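ABC transporter, periplasmic substrate-binding protein (Vibrio cholerae O1 biovar eltor, PDB 1TWY) probably binds phosphate in the periplasm and delivers it to an ABC-type membrane transporter for uptake into the cell. Local coordinates at residues Val109-Pro114 and Ser212-Gln217. Sequence-based numbering, arbitrary orientation.
Sequences VNQANP and SVKAIQ
Val-109 and Lys-214 form an antiparallel hydrogen-bonded pair, as both backbone bonds attest: Val-109 N to Lys-214 O is 2.9 Å with an N-H...O angle of 169°, and Lys-214 N returns to Val-109 O at 164°. The buried, apolar part of the contact lies beside this pair. There Val-109 CG2 meets Ile-216 CG2 at 3.7 Å, the two side chains crossing at about a right angle, and Trp-134 adds to the apolar cover of Val-109. Beyond the pair the backbone of 110-113 turns: Asn-113 N bonds to Asn-110 O, closing a type I turn, and Asn-110 OD1 accepts from Ala-112 N (2.9 Å) as an Asx turn. Lys-214 reaches across to this turn. A bend at chi3 (72°) sets CE 3.9 Å from Val-109 CG2, and NZ goes on to bond to Asn-113 O at 2.8 Å, nearly in line with the carbonyl; Val-115 O is a second acceptor for the ammonium group. The looser side belongs to exposed Gln-111, whose bent side chain crosses that of Lys-214, NE2 lying 3.4 Å from Lys-214 CD. Here water replaces direct pairing, one molecule linking Gln-111 N (2.7 Å) to Ser-212 O. The arrangement is that of strand 96-109 ending in a type I turn with an Asx turn inside it, paired at its last residue with strand 214-218, in the mixed sheet of a periplasmic binding protein fold.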
ATOM      1  N   VAL A 109       4.989  17.576   0.274  1.00 16.74           N
ATOM      2  CA  VAL A 109       5.358  18.746   1.023  1.00 16.63           C
ATOM      3  C   VAL A 109       4.525  19.948   0.635  1.00 16.91           C
ATOM      4  O   VAL A 109       3.810  19.896  -0.389  1.00 15.42           O
ATOM      5  CB  VAL A 109       6.876  19.104   0.811  1.00 18.07           C
ATOM      6  CG1 VAL A 109       7.736  17.881   1.303  1.00 19.97           C
ATOM      7  CG2 VAL A 109       7.269  19.434  -0.653  1.00 19.03           C
ATOM      8  N   ASN A 110       4.643  20.999   1.403  1.00 16.65           N
ATOM      9  CA  ASN A 110       3.892  22.247   1.100  1.00 15.42           C
ATOM     10  C   ASN A 110       4.482  22.869  -0.178  1.00 18.78           C
ATOM     11  O   ASN A 110       5.700  22.787  -0.469  1.00 20.18           O
ATOM     12  CB  ASN A 110       4.065  23.225   2.251  1.00 16.77           C
ATOM     13  CG  ASN A 110       3.239  24.453   2.076  1.00 18.64           C
ATOM     14  OD1 ASN A 110       3.673  25.409   1.376  1.00 19.59           O
ATOM     15  ND2 ASN A 110       2.104  24.506   2.738  1.00 16.31           N
ATOM     16  N   GLN A 111       3.568  23.391  -1.041  1.00 19.07           N
ATOM     17  CA  GLN A 111       4.006  24.045  -2.274  1.00 19.81           C
ATOM     18  C   GLN A 111       5.217  25.008  -2.140  1.00 18.04           C
ATOM     19  O   GLN A 111       5.949  25.119  -3.100  1.00 24.01           O
ATOM     20  CB  GLN A 111       2.898  24.869  -2.898  1.00 21.39           C
ATOM     21  CG  GLN A 111       3.092  25.170  -4.373  1.00 25.25           C
ATOM     22  CD  GLN A 111       3.351  23.895  -5.228  1.00 30.05           C
ATOM     23  OE1 GLN A 111       2.490  23.055  -5.354  1.00 27.07           O
ATOM     24  NE2 GLN A 111       4.544  23.795  -5.770  1.00 29.58           N
ATOM     25  N   ALA A 112       5.326  25.693  -1.030  1.00 22.50           N
ATOM     26  CA  ALA A 112       6.386  26.637  -0.793  1.00 19.30           C
ATOM     27  C   ALA A 112       7.723  25.980  -0.534  1.00 24.13           C
ATOM     28  O   ALA A 112       8.789  26.602  -0.689  1.00 25.08           O
ATOM     29  CB  ALA A 112       6.029  27.561   0.289  1.00 19.23           C
ATOM     30  N   ASN A 113       7.702  24.736  -0.110  1.00 20.23           N
ATOM     31  CA  ASN A 113       8.966  24.065   0.216  1.00 19.13           C
ATOM     32  C   ASN A 113       9.853  23.856  -1.020  1.00 19.79           C
ATOM     33  O   ASN A 113       9.489  23.263  -1.994  1.00 19.26           O
ATOM     34  CB  ASN A 113       8.619  22.795   0.936  1.00 19.09           C
ATOM     35  CG  ASN A 113       9.796  22.109   1.564  1.00 18.94           C
ATOM     36  OD1 ASN A 113      10.945  22.225   1.080  1.00 19.14           O
ATOM     37  ND2 ASN A 113       9.490  21.267   2.579  1.00 20.00           N
ATOM     38  N   PRO A 114      11.101  24.394  -1.024  1.00 19.13           N
ATOM     39  CA  PRO A 114      11.966  24.206  -2.195  1.00 23.66           C
ATOM     40  C   PRO A 114      12.467  22.818  -2.491  1.00 22.63           C
ATOM     41  O   PRO A 114      12.959  22.581  -3.604  1.00 24.19           O
ATOM     42  CB  PRO A 114      13.168  25.159  -1.906  1.00 24.63           C
ATOM     43  CG  PRO A 114      13.158  25.371  -0.444  1.00 25.38           C
ATOM     44  CD  PRO A 114      11.680  25.305  -0.030  1.00 22.47           C
ATOM     45  N   SER A 212      -3.075  20.582  -4.412  1.00 15.92           N
ATOM     46  CA  SER A 212      -3.013  21.318  -3.110  1.00 21.22           C
ATOM     47  C   SER A 212      -1.662  21.071  -2.384  1.00 18.90           C
ATOM     48  O   SER A 212      -1.397  21.718  -1.417  1.00 19.41           O
ATOM     49  CB  SER A 212      -4.108  20.891  -2.151  1.00 18.96           C
ATOM     50  OG  SER A 212      -4.084  19.520  -1.803  1.00 19.36           O
ATOM     51  N   VAL A 213      -0.939  20.086  -2.832  1.00 18.41           N
ATOM     52  CA  VAL A 213       0.340  19.641  -2.240  1.00 18.53           C
ATOM     53  C   VAL A 213       1.370  19.413  -3.359  1.00 18.67           C
ATOM     54  O   VAL A 213       0.983  19.329  -4.535  1.00 21.73           O
ATOM     55  CB  VAL A 213       0.251  18.319  -1.440  1.00 21.64           C
ATOM     56  CG1 VAL A 213      -0.683  18.434  -0.313  1.00 22.72           C
ATOM     57  CG2 VAL A 213      -0.179  17.207  -2.279  1.00 17.57           C
ATOM     58  N   LYS A 214       2.645  19.369  -2.985  1.00 17.35           N
ATOM     59  CA  LYS A 214       3.716  19.090  -3.948  1.00 19.59           C
ATOM     60  C   LYS A 214       4.240  17.648  -3.657  1.00 19.18           C
ATOM     61  O   LYS A 214       4.812  17.434  -2.572  1.00 17.76           O
ATOM     62  CB  LYS A 214       4.871  20.145  -3.786  1.00 18.84           C
ATOM     63  CG  LYS A 214       5.906  20.023  -4.895  1.00 28.88           C
ATOM     64  CD  LYS A 214       6.690  21.259  -5.116  1.00 37.07           C
ATOM     65  CE  LYS A 214       7.607  21.406  -3.990  1.00 27.36           C
ATOM     66  NZ  LYS A 214       8.995  22.088  -4.443  1.00 30.82           N
ATOM     67  N   ALA A 215       4.069  16.736  -4.572  1.00 19.34           N
ATOM     68  CA  ALA A 215       4.611  15.432  -4.483  1.00 17.62           C
ATOM     69  C   ALA A 215       6.049  15.497  -4.943  1.00 19.61           C
ATOM     70  O   ALA A 215       6.318  16.100  -5.967  1.00 22.04           O
ATOM     71  CB  ALA A 215       3.850  14.511  -5.460  1.00 19.27           C
ATOM     72  N   ILE A 216       6.985  14.992  -4.174  1.00 19.93           N
ATOM     73  CA  ILE A 216       8.402  15.104  -4.527  1.00 16.49           C
ATOM     74  C   ILE A 216       8.975  13.780  -5.016  1.00 19.73           C
ATOM     75  O   ILE A 216       8.339  12.709  -4.974  1.00 18.69           O
ATOM     76  CB  ILE A 216       9.211  15.636  -3.381  1.00 18.54           C
ATOM     77  CG1 ILE A 216       9.126  14.709  -2.206  1.00 18.30           C
ATOM     78  CG2 ILE A 216       8.713  17.037  -3.070  1.00 20.53           C
ATOM     79  CD1 ILE A 216      10.127  15.159  -1.027  1.00 22.53           C
ATOM     80  N   GLN A 217      10.168  13.830  -5.602  1.00 20.90           N
ATOM     81  CA  GLN A 217      10.848  12.602  -5.980  1.00 19.19           C
ATOM     82  C   GLN A 217      11.321  11.833  -4.767  1.00 17.04           C
ATOM     83  O   GLN A 217      11.579  12.391  -3.706  1.00 18.07           O
ATOM     84  CB  GLN A 217      12.073  12.942  -6.840  1.00 18.98           C
ATOM     85  CG  GLN A 217      11.678  13.519  -8.155  1.00 18.37           C
ATOM     86  CD  GLN A 217      12.942  14.108  -8.916  1.00 29.29           C
ATOM     87  OE1 GLN A 217      13.999  14.424  -8.299  1.00 26.46           O
ATOM     88  NE2 GLN A 217      12.816  14.260 -10.189  1.00 26.90           N
TER
HETATM   89  O   HOH W   1       0.892  23.224  -0.531  1.00 17.52           O
HETATM   90  O   HOH W   2       1.587  21.206  -6.782  1.00 30.07           O